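Local coordinates for glucoamylase (Thermoanaerobacterium thermosaccharolyticum, PDB 1LF6), which hydrolyses terminal alpha-1,4-linked glucose units one after another from the non-reducing ends of glucan chains, releasing beta-D-glucose, at residues Asp278-Thr281 with Lys282-Asn285; Gly292-Ser296 with Leu297-Ser301; Ala307-Lys311 with Thr312-Ala316; Lys564-Pro568 with Lys569-Trp573. All coordinates share one frame; numbering follows the deposited sequence.

Contact 1: residues Asp278-Thr281 with Lys282-Asn285; sequences DEWT and KYCN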
loop_
_atom_site.group_PDB
_atom_site.type_symbol
_atom_site.label_atom_id
_atom_site.label_comp_id
_atom_site.label_asym_id
_atom_site.label_seq_id
_atom_site.Cartn_x
_atom_site.Cartn_y
_atom_site.Cartn_z
ATOM N N ASP A 278 22.155 7.006 -2.398
ATOM C CA ASP A 278 23.151 6.161 -1.738
ATOM C C ASP A 278 22.566 5.378 -0.568
ATOM O O ASP A 278 22.876 4.203 -0.382
ATOM C CB ASP A 278 24.336 6.993 -1.226
ATOM C CG ASP A 278 25.136 7.629 -2.345
ATOM O OD1 ASP A 278 25.291 6.993 -3.410
ATOM O OD2 ASP A 278 25.628 8.764 -2.153
ATOM N N GLU A 279 21.729 6.037 0.227
ATOM C CA GLU A 279 21.120 5.385 1.380
ATOM C C GLU A 279 20.279 4.190 0.948
ATOM O O GLU A 279 20.331 3.122 1.567
ATOM C CB GLU A 279 20.253 6.378 2.158
ATOM C CG GLU A 279 20.518 6.366 3.654
ATOM C CD GLU A 279 19.681 7.379 4.420
ATOM O OE1 GLU A 279 19.905 7.529 5.642
ATOM O OE2 GLU A 279 18.801 8.023 3.811
ATOM N N TRP A 280 19.504 4.376 -0.116
ATOM C CA TRP A 280 18.657 3.315 -0.642
ATOM C C TRP A 280 19.475 2.220 -1.318
ATOM O O TRP A 280 19.141 1.040 -1.223
ATOM C CB TRP A 280 17.647 3.896 -1.638
ATOM C CG TRP A 280 16.372 4.327 -0.991
ATOM C CD1 TRP A 280 15.837 5.584 -0.980
ATOM C CD2 TRP A 280 15.482 3.505 -0.228
ATOM N NE1 TRP A 280 14.669 5.597 -0.254
ATOM C CE2 TRP A 280 14.428 4.331 0.219
ATOM C CE3 TRP A 280 15.474 2.146 0.123
ATOM C CZ2 TRP A 280 13.373 3.845 0.999
ATOM C CZ3 TRP A 280 14.429 1.662 0.898
ATOM C CH2 TRP A 280 13.391 2.511 1.328
ATOM N N THR A 281 20.539 2.618 -2.008
ATOM C CA THR A 281 21.403 1.671 -2.698
ATOM C C THR A 281 22.092 0.785 -1.669
ATOM O O THR A 281 22.216 -0.425 -1.855
ATOM C CB THR A 281 22.461 2.409 -3.542
ATOM O OG1 THR A 281 21.803 3.299 -4.449
ATOM C CG2 THR A 281 23.291 1.423 -4.347
ATOM N N LYS A 282 22.524 1.400 -0.576
ATOM C CA LYS A 282 23.185 0.685 0.507
ATOM C C LYS A 282 22.289 -0.445 1.010
ATOM O O LYS A 282 22.746 -1.563 1.268
ATOM C CB LYS A 282 23.477 1.650 1.655
ATOM C CG LYS A 282 24.082 0.995 2.878
ATOM C CD LYS A 282 24.210 1.992 4.012
ATOM C CE LYS A 282 24.863 1.360 5.225
ATOM N NZ LYS A 282 25.043 2.359 6.316
ATOM N N TYR A 283 21.005 -0.144 1.157
ATOM C CA TYR A 283 20.055 -1.143 1.622
ATOM C C TYR A 283 19.883 -2.268 0.614
ATOM O O TYR A 283 19.904 -3.436 0.986
ATOM C CB TYR A 283 18.692 -0.513 1.910
ATOM C CG TYR A 283 17.632 -1.553 2.186
ATOM C CD1 TYR A 283 16.605 -1.796 1.270
ATOM C CD2 TYR A 283 17.678 -2.326 3.346
ATOM C CE1 TYR A 283 15.646 -2.789 1.509
ATOM C CE2 TYR A 283 16.731 -3.319 3.593
ATOM C CZ TYR A 283 15.718 -3.544 2.674
ATOM O OH TYR A 283 14.772 -4.510 2.928
ATOM N N CYS A 284 19.715 -1.921 -0.659
ATOM C CA CYS A 284 19.535 -2.938 -1.691
ATOM C C CYS A 284 20.711 -3.898 -1.747
ATOM O O CYS A 284 20.527 -5.107 -1.907
ATOM C CB CYS A 284 19.348 -2.295 -3.066
ATOM S SG CYS A 284 17.770 -1.452 -3.285
ATOM N N ASN A 285 21.919 -3.357 -1.609
ATOM C CA ASN A 285 23.122 -4.177 -1.675
ATOM C C ASN A 285 23.337 -5.044 -0.451
ATOM O O ASN A 285 24.286 -5.820 -0.384
ATOM C CB ASN A 285 24.349 -3.301 -1.927
ATOM C CG ASN A 285 24.338 -2.689 -3.307
ATOM O OD1 ASN A 285 23.849 -3.299 -4.257
ATOM N ND2 ASN A 285 24.883 -1.487 -3.430
#
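Lys282 N donates to Asp278 O at 2.8 Å, and Asn285 N donates to Thr281 O at 3.0 Å. Cys284 N reaches Trp280 O at 3.1 Å. These are alpha-helical bonds in the last turns of helix 269-284. The bond between Tyr283 N and Glu279 O is weak, at 3.4 Å. Glu279 O also accepts from Asn44 ND2 of a nearby loop, which may help to explain the stretched helix bond.

The side chains of Thr281 and Asn285 lie alongside each other and point the same way. Thr281 CG2 comes within 3.4 Å of Asn285 ND2. CG2 lies anti to the backbone N, which leaves OG1 (chi1 -56°) beside that N, where it bonds to Ile277 O one turn back. Asn285 OD1 is engaged by Lys103 NZ.

On the buried side, Trp280 and Tyr283 meet at a slant. Tyr283 CD1 approaches the rim of the indole near its plane, 4.1 Å from Trp280 CZ3. Helix 296-306 packs here, with Met303 on both Trp280 and Cys284.

The polar ends of both rings face other parts of the chain: Trp280 NE1 bonds to Thr42 O and Tyr283 OH to Asp357 OD1. The helix end is held by its own backbone bonds, and the outward hydrogen bonds of Trp280 and Tyr283 probably help to set its orientation against the neighbouring parts of the chain.

Contact 2: residues Gly292-Ser296 with Leu297-Ser301; sequences GKANS and LYYNS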
loop_
_atom_site.group_PDB
_atom_site.type_symbol
_atom_site.label_atom_id
_atom_site.label_comp_id
_atom_site.label_asym_id
_atom_site.label_seq_id
_atom_site.Cartn_x
_atom_site.Cartn_y
_atom_site.Cartn_z
ATOM N N GLY A 292 23.314 -12.908 -8.816
ATOM C CA GLY A 292 23.132 -11.948 -9.894
ATOM C C GLY A 292 21.824 -12.048 -10.663
ATOM O O GLY A 292 21.671 -11.417 -11.708
ATOM N N LYS A 293 20.877 -12.830 -10.160
ATOM C CA LYS A 293 19.599 -12.979 -10.843
ATOM C C LYS A 293 18.592 -11.921 -10.408
ATOM O O LYS A 293 17.646 -11.618 -11.137
ATOM C CB LYS A 293 19.017 -14.372 -10.594
ATOM C CG LYS A 293 19.770 -15.491 -11.289
ATOM C CD LYS A 293 19.057 -16.821 -11.115
ATOM C CE LYS A 293 19.762 -17.924 -11.879
ATOM N NZ LYS A 293 19.077 -19.235 -11.709
ATOM N N ALA A 294 18.795 -11.363 -9.218
ATOM C CA ALA A 294 17.901 -10.335 -8.692
ATOM C C ALA A 294 17.635 -9.280 -9.763
ATOM O O ALA A 294 18.569 -8.749 -10.363
ATOM C CB ALA A 294 18.518 -9.692 -7.453
ATOM N N ASN A 295 16.361 -8.980 -10.006
ATOM C CA ASN A 295 15.992 -8.007 -11.028
ATOM C C ASN A 295 15.430 -6.708 -10.454
ATOM O O ASN A 295 15.341 -6.537 -9.236
ATOM C CB ASN A 295 14.991 -8.631 -12.008
ATOM C CG ASN A 295 13.685 -9.033 -11.339
ATOM O OD1 ASN A 295 12.833 -9.675 -11.953
ATOM N ND2 ASN A 295 13.523 -8.655 -10.082
ATOM N N SER A 296 15.046 -5.795 -11.336
ATOM C CA SER A 296 14.523 -4.505 -10.907
ATOM C C SER A 296 13.250 -4.596 -10.076
ATOM O O SER A 296 13.116 -3.907 -9.062
ATOM C CB SER A 296 14.281 -3.604 -12.121
ATOM O OG SER A 296 13.269 -4.135 -12.956
ATOM N N LEU A 297 12.313 -5.438 -10.491
ATOM C CA LEU A 297 11.065 -5.558 -9.744
ATOM C C LEU A 297 11.325 -6.101 -8.349
ATOM O O LEU A 297 10.632 -5.740 -7.403
ATOM C CB LEU A 297 10.067 -6.452 -10.487
ATOM C CG LEU A 297 8.647 -6.503 -9.912
ATOM C CD1 LEU A 297 8.112 -5.095 -9.694
ATOM C CD2 LEU A 297 7.742 -7.270 -10.864
ATOM N N TYR A 298 12.329 -6.965 -8.223
ATOM C CA TYR A 298 12.686 -7.536 -6.927
ATOM C C TYR A 298 13.146 -6.412 -6.006
ATOM O O TYR A 298 12.647 -6.261 -4.894
ATOM C CB TYR A 298 13.813 -8.557 -7.096
ATOM C CG TYR A 298 14.527 -8.935 -5.815
ATOM C CD1 TYR A 298 13.916 -9.748 -4.863
ATOM C CD2 TYR A 298 15.836 -8.510 -5.575
ATOM C CE1 TYR A 298 14.595 -10.141 -3.702
ATOM C CE2 TYR A 298 16.524 -8.896 -4.418
ATOM C CZ TYR A 298 15.903 -9.714 -3.491
ATOM O OH TYR A 298 16.599 -10.138 -2.379
ATOM N N TYR A 299 14.108 -5.624 -6.468
ATOM C CA TYR A 299 14.607 -4.519 -5.664
ATOM C C TYR A 299 13.508 -3.476 -5.438
ATOM O O TYR A 299 13.349 -2.958 -4.328
ATOM C CB TYR A 299 15.831 -3.892 -6.345
ATOM C CG TYR A 299 17.081 -4.741 -6.229
ATOM C CD1 TYR A 299 17.686 -4.954 -4.992
ATOM C CD2 TYR A 299 17.650 -5.343 -7.352
ATOM C CE1 TYR A 299 18.838 -5.753 -4.871
ATOM C CE2 TYR A 299 18.799 -6.146 -7.244
ATOM C CZ TYR A 299 19.384 -6.344 -5.999
ATOM O OH TYR A 299 20.510 -7.136 -5.893
ATOM N N ASN A 300 12.742 -3.176 -6.481
ATOM C CA ASN A 300 11.665 -2.197 -6.348
ATOM C C ASN A 300 10.706 -2.653 -5.253
ATOM O O ASN A 300 10.348 -1.873 -4.365
ATOM C CB ASN A 300 10.903 -2.036 -7.676
ATOM C CG ASN A 300 9.939 -0.852 -7.662
ATOM O OD1 ASN A 300 8.750 -0.999 -7.947
ATOM N ND2 ASN A 300 10.453 0.326 -7.337
ATOM N N SER A 301 10.299 -3.920 -5.309
ATOM C CA SER A 301 9.378 -4.466 -4.316
ATOM C C SER A 301 9.947 -4.370 -2.901
ATOM O O SER A 301 9.251 -3.955 -1.978
ATOM C CB SER A 301 9.056 -5.933 -4.632
ATOM O OG SER A 301 8.434 -6.053 -5.903
#
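Ala294 CB points at two tyrosine rings, Tyr298 and Tyr299, at the N terminus of helix 296-306. Asn295 is the N-cap residue of this helix. Ala294 CB lies 3.5 Å from Tyr298 CD2 and 3.6 Å from Tyr299 CE2, and it meets both rings obliquely.

The two rings also meet each other. Tyr298 CD2 stands 3.8 Å above the plane of the Tyr299 ring, over its centre. The first torsions differ: Tyr298 carries CG anti to its backbone N (chi1 164°), and Tyr299 carries CG beside it (chi1 -74°). Tyr298 and Phe290 are also in edge-to-face contact, and Tyr298 OH bonds to Asn288 O. The Asn295 amide crosses Tyr298 at an angle, with the two planes 47° apart.

Asn295 O lies at the edge of the Tyr298 ring, near its plane. Asn295 O accepts the bond from Tyr299 N at 3.2 Å. The next bond, from Asn300 N to Ser296 O, is short at 2.7 Å.

Helices 653-668 and 618-627 cover the side of Leu297, through Tyr659 and Glu625. One turn further, Ser301 OG bonds to His656 ND1. Ser301 grips Leu297 O twice. Ser301 OG reaches Leu297 O at 2.7 Å and Ser301 N reaches it at 2.8 Å, from opposite faces of the carbonyl plane.

Contact 3: residues Ala307-Lys311 with Thr312-Ala316; sequences ASEDK and TNKGA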
loop_
_atom_site.group_PDB
_atom_site.type_symbol
_atom_site.label_atom_id
_atom_site.label_comp_id
_atom_site.label_asym_id
_atom_site.label_seq_id
_atom_site.Cartn_x
_atom_site.Cartn_y
_atom_site.Cartn_z
ATOM N N ALA A 307 9.957 0.825 2.757
ATOM C CA ALA A 307 9.397 2.163 2.915
ATOM C C ALA A 307 7.975 2.177 3.482
ATOM O O ALA A 307 7.386 3.249 3.643
ATOM C CB ALA A 307 9.419 2.886 1.571
ATOM N N SER A 308 7.429 1.004 3.799
ATOM C CA SER A 308 6.059 0.926 4.324
ATOM C C SER A 308 5.974 0.768 5.840
ATOM O O SER A 308 4.906 0.481 6.388
ATOM C CB SER A 308 5.304 -0.222 3.644
ATOM O OG SER A 308 5.163 0.028 2.257
ATOM N N GLU A 309 7.105 0.955 6.512
ATOM C CA GLU A 309 7.156 0.850 7.965
ATOM C C GLU A 309 7.011 2.238 8.583
ATOM O O GLU A 309 7.526 3.212 8.040
ATOM C CB GLU A 309 8.498 0.248 8.405
ATOM C CG GLU A 309 8.732 0.235 9.914
ATOM C CD GLU A 309 10.123 -0.255 10.301
ATOM O OE1 GLU A 309 11.106 0.190 9.673
ATOM O OE2 GLU A 309 10.232 -1.070 11.238
ATOM N N ASP A 310 6.301 2.342 9.703
ATOM C CA ASP A 310 6.198 3.636 10.353
ATOM C C ASP A 310 7.582 3.858 10.948
ATOM O O ASP A 310 8.283 2.896 11.273
ATOM C CB ASP A 310 5.148 3.640 11.466
ATOM C CG ASP A 310 4.993 5.022 12.111
ATOM O OD1 ASP A 310 4.751 6.001 11.371
ATOM O OD2 ASP A 310 5.119 5.124 13.348
ATOM N N LYS A 311 7.989 5.115 11.082
ATOM C CA LYS A 311 9.313 5.394 11.615
ATOM C C LYS A 311 9.335 5.660 13.117
ATOM O O LYS A 311 10.399 5.856 13.702
ATOM C CB LYS A 311 9.940 6.548 10.834
ATOM C CG LYS A 311 10.154 6.181 9.370
ATOM C CD LYS A 311 10.759 7.302 8.544
ATOM C CE LYS A 311 11.017 6.819 7.117
ATOM N NZ LYS A 311 11.712 7.810 6.257
ATOM N N THR A 312 8.160 5.644 13.740
ATOM C CA THR A 312 8.056 5.861 15.176
ATOM C C THR A 312 7.691 4.526 15.825
ATOM O O THR A 312 8.323 4.096 16.788
ATOM C CB THR A 312 6.989 6.919 15.500
ATOM O OG1 THR A 312 7.273 8.114 14.765
ATOM C CG2 THR A 312 6.989 7.244 16.994
ATOM N N ASN A 313 6.665 3.871 15.290
ATOM C CA ASN A 313 6.252 2.562 15.789
ATOM C C ASN A 313 6.887 1.552 14.845
ATOM O O ASN A 313 6.260 1.105 13.880
ATOM C CB ASN A 313 4.726 2.423 15.757
ATOM C CG ASN A 313 4.061 2.994 16.996
ATOM O OD1 ASN A 313 4.082 2.381 18.065
ATOM N ND2 ASN A 313 3.474 4.174 16.861
ATOM N N LYS A 314 8.147 1.215 15.113
ATOM C CA LYS A 314 8.878 0.279 14.269
ATOM C C LYS A 314 8.235 -1.101 14.233
ATOM O O LYS A 314 7.736 -1.595 15.240
ATOM C CB LYS A 314 10.332 0.174 14.741
ATOM C CG LYS A 314 11.105 1.488 14.652
ATOM C CD LYS A 314 12.546 1.314 15.094
ATOM C CE LYS A 314 13.305 2.629 15.027
ATOM N NZ LYS A 314 14.698 2.485 15.529
ATOM N N GLY A 315 8.258 -1.723 13.060
ATOM C CA GLY A 315 7.657 -3.033 12.913
ATOM C C GLY A 315 6.244 -2.909 12.378
ATOM O O GLY A 315 5.657 -3.886 11.915
ATOM N N ALA A 316 5.694 -1.701 12.445
ATOM C CA ALA A 316 4.342 -1.450 11.954
ATOM C C ALA A 316 4.330 -1.251 10.438
ATOM O O ALA A 316 4.514 -0.140 9.953
ATOM C CB ALA A 316 3.766 -0.226 12.639
HETATM O O HOH W 1 6.925 7.780 12.318
HETATM O O HOH W 2 3.494 5.962 15.153
#
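Asp310 N bonds to Ala316 O at 3.1 Å where the chain doubles back. Neither segment is regular helix or strand. Residues Asn313 to Ala316 form a type II beta turn, closed by Ala316 N on Asn313 O. Gly315 takes the third position of that turn with positive phi (96°).

The Asp310 carboxylate sits inside the bend. Its CG is anti to the backbone N (chi1 -177°), which places OD2 near two backbone N-H groups. Asn313 N reaches Asp310 OD2 at 2.8 Å and almost straight, on the anti side and tilted from the carboxylate plane. Thr312 N adds a weak bond to Asp310 OD2 at 3.1 Å. One water links OD1 to Thr312 OG1, and another links OD2 to Asn313 ND2. OD1 also accepts from Ile67 N.

Across at the beta turn, Glu309 OE2 takes Gly315 N at 2.8 Å on the anti lone pair and forms a salt bridge with Arg363. Its OE1 bonds to Tyr46 OH. Lys311 NZ leaves the bend for Ser48 O and Thr42 OG1. The pattern is an Asx turn at Asp310, resting on the weak Thr312 bond and reinforced by Asn313 N, then a type II turn, in the loop after helix 296-306.

Contact 4: residues Lys564-Pro568 with Lys569-Trp573; sequences KVDTP and KGPSW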
loop_
_atom_site.group_PDB
_atom_site.type_symbol
_atom_site.label_atom_id
_atom_site.label_comp_id
_atom_site.label_asym_id
_atom_site.label_seq_id
_atom_site.Cartn_x
_atom_site.Cartn_y
_atom_site.Cartn_z
ATOM N N LYS A 564 -11.014 -18.248 -13.207
ATOM C CA LYS A 564 -9.704 -18.010 -13.794
ATOM C C LYS A 564 -9.932 -17.201 -15.065
ATOM O O LYS A 564 -10.902 -17.429 -15.789
ATOM C CB LYS A 564 -9.006 -19.324 -14.155
ATOM C CG LYS A 564 -7.675 -19.110 -14.871
ATOM C CD LYS A 564 -7.041 -20.404 -15.350
ATOM C CE LYS A 564 -5.726 -20.099 -16.068
ATOM N NZ LYS A 564 -5.087 -21.304 -16.657
ATOM N N VAL A 565 -9.062 -16.232 -15.317
ATOM C CA VAL A 565 -9.165 -15.423 -16.527
ATOM C C VAL A 565 -7.775 -15.216 -17.119
ATOM O O VAL A 565 -6.852 -14.796 -16.420
ATOM C CB VAL A 565 -9.779 -14.024 -16.258
ATOM C CG1 VAL A 565 -9.716 -13.179 -17.532
ATOM C CG2 VAL A 565 -11.228 -14.159 -15.790
ATOM N N ASP A 566 -7.623 -15.537 -18.400
ATOM C CA ASP A 566 -6.355 -15.340 -19.095
ATOM C C ASP A 566 -6.365 -13.940 -19.702
ATOM O O ASP A 566 -6.957 -13.723 -20.759
ATOM C CB ASP A 566 -6.179 -16.363 -20.225
ATOM C CG ASP A 566 -5.672 -17.700 -19.735
ATOM O OD1 ASP A 566 -4.569 -17.734 -19.146
ATOM O OD2 ASP A 566 -6.372 -18.716 -19.945
ATOM N N THR A 567 -5.727 -12.987 -19.036
ATOM C CA THR A 567 -5.681 -11.624 -19.553
ATOM C C THR A 567 -4.556 -11.518 -20.579
ATOM O O THR A 567 -3.720 -12.415 -20.691
ATOM C CB THR A 567 -5.364 -10.603 -18.447
ATOM O OG1 THR A 567 -3.984 -10.731 -18.088
ATOM C CG2 THR A 567 -6.225 -10.844 -17.220
ATOM N N PRO A 568 -4.522 -10.419 -21.346
ATOM C CA PRO A 568 -3.437 -10.305 -22.321
ATOM C C PRO A 568 -2.070 -10.093 -21.656
ATOM O O PRO A 568 -1.064 -9.945 -22.340
ATOM C CB PRO A 568 -3.877 -9.130 -23.203
ATOM C CG PRO A 568 -4.771 -8.342 -22.333
ATOM C CD PRO A 568 -5.546 -9.387 -21.573
ATOM N N LYS A 569 -2.047 -10.089 -20.323
ATOM C CA LYS A 569 -0.812 -9.919 -19.557
ATOM C C LYS A 569 -0.462 -11.248 -18.886
ATOM O O LYS A 569 0.618 -11.409 -18.310
ATOM C CB LYS A 569 -0.986 -8.869 -18.452
ATOM C CG LYS A 569 -1.352 -7.474 -18.916
ATOM C CD LYS A 569 -0.135 -6.688 -19.350
ATOM C CE LYS A 569 -0.486 -5.210 -19.507
ATOM N NZ LYS A 569 0.725 -4.362 -19.648
ATOM N N GLY A 570 -1.394 -12.193 -18.954
ATOM C CA GLY A 570 -1.190 -13.483 -18.328
ATOM C C GLY A 570 -2.412 -13.894 -17.519
ATOM O O GLY A 570 -3.419 -13.190 -17.502
ATOM N N PRO A 571 -2.348 -15.028 -16.816
ATOM C CA PRO A 571 -3.501 -15.461 -16.036
ATOM C C PRO A 571 -3.597 -14.871 -14.638
ATOM O O PRO A 571 -2.586 -14.554 -14.003
ATOM C CB PRO A 571 -3.314 -16.963 -15.987
ATOM C CG PRO A 571 -1.822 -17.061 -15.780
ATOM C CD PRO A 571 -1.281 -16.049 -16.786
ATOM N N SER A 572 -4.833 -14.709 -14.176
ATOM C CA SER A 572 -5.098 -14.238 -12.822
ATOM C C SER A 572 -6.446 -14.822 -12.403
ATOM O O SER A 572 -7.170 -15.377 -13.229
ATOM C CB SER A 572 -5.121 -12.714 -12.737
ATOM O OG SER A 572 -4.970 -12.307 -11.379
ATOM N N TRP A 573 -6.773 -14.704 -11.125
ATOM C CA TRP A 573 -8.010 -15.254 -10.597
ATOM C C TRP A 573 -8.778 -14.255 -9.738
ATOM O O TRP A 573 -8.191 -13.311 -9.209
ATOM C CB TRP A 573 -7.701 -16.477 -9.726
ATOM C CG TRP A 573 -7.197 -17.667 -10.470
ATOM C CD1 TRP A 573 -7.894 -18.803 -10.751
ATOM C CD2 TRP A 573 -5.901 -17.833 -11.071
ATOM N NE1 TRP A 573 -7.123 -19.667 -11.489
ATOM C CE2 TRP A 573 -5.895 -19.097 -11.702
ATOM C CE3 TRP A 573 -4.746 -17.034 -11.141
ATOM C CZ2 TRP A 573 -4.781 -19.587 -12.396
ATOM C CZ3 TRP A 573 -3.638 -17.519 -11.831
ATOM C CH2 TRP A 573 -3.666 -18.786 -12.448
#
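Lys564 lies against the indole of Trp573, its partner in a two-stranded antiparallel beta hairpin, residues 564-567 with 570-573. The lysine has CG anti to its backbone N (chi1 176°) and is extended beyond it, which lays the chain along the ring. CA makes a CH-pi contact over the five-membered ring. Lys564 CB is 3.3 Å from Trp573 NE1. Lys564 CG stands 3.3 Å above the Trp573 indole plane, offset toward the rim. Lys564 CD, 3.8 Å from Trp573 CZ2, has already passed beyond the ring edge. Lys564 CE still meets Trp573 CZ2, and it also comes within 4.0 Å of Pro571 CB, where the two side chains point the same way. The Trp573 NE1 hydrogen goes to Asp560 OD1, at the end of helix 550-562.

Asp566 shares this face of the hairpin. Asp566 OD1 is 3.5 Å from Pro571 CB. Val565, Thr567 and Ser572 are on the other face, where Leu598 and Phe627 pack. Ser572 OG bonds to Thr603 OG1.

Val565 and Ser572 are a hydrogen-bonded pair, with Val565 N 2.9 Å from Ser572 O. Thr567 and Gly570 form the last such pair, round a type I turn through Pro568 and Lys569. Gly570 O has two donors. Thr567 N comes from above its carbonyl plane, 44° out of it. Thr567 OG1, set between its backbone N and carbonyl carbon (chi1 73°), donates to Gly570 O at 2.6 Å, in the carbonyl plane and on a lone pair.

All four contacts are local and follow in series along the chain. None lies within another and none cross. Contact 1 closes the end of helix 269-284. Contact 2 starts the next helix, 296-306, and touches contact 1 where Tyr299 CE1 packs 3.5 Å from Cys284 O. Contact 3 bends the loop that leaves helix 296-306, and its Ala307 CB packs 4.0 Å from Trp280 CH2 of contact 1. The first three lie near the passage from the N-terminal beta domain to the helical GH15 domain. Contact 4 is a separate hairpin among the helices, its centre about 23 Å from that of contact 2 and about 35 Å from that of contact 1.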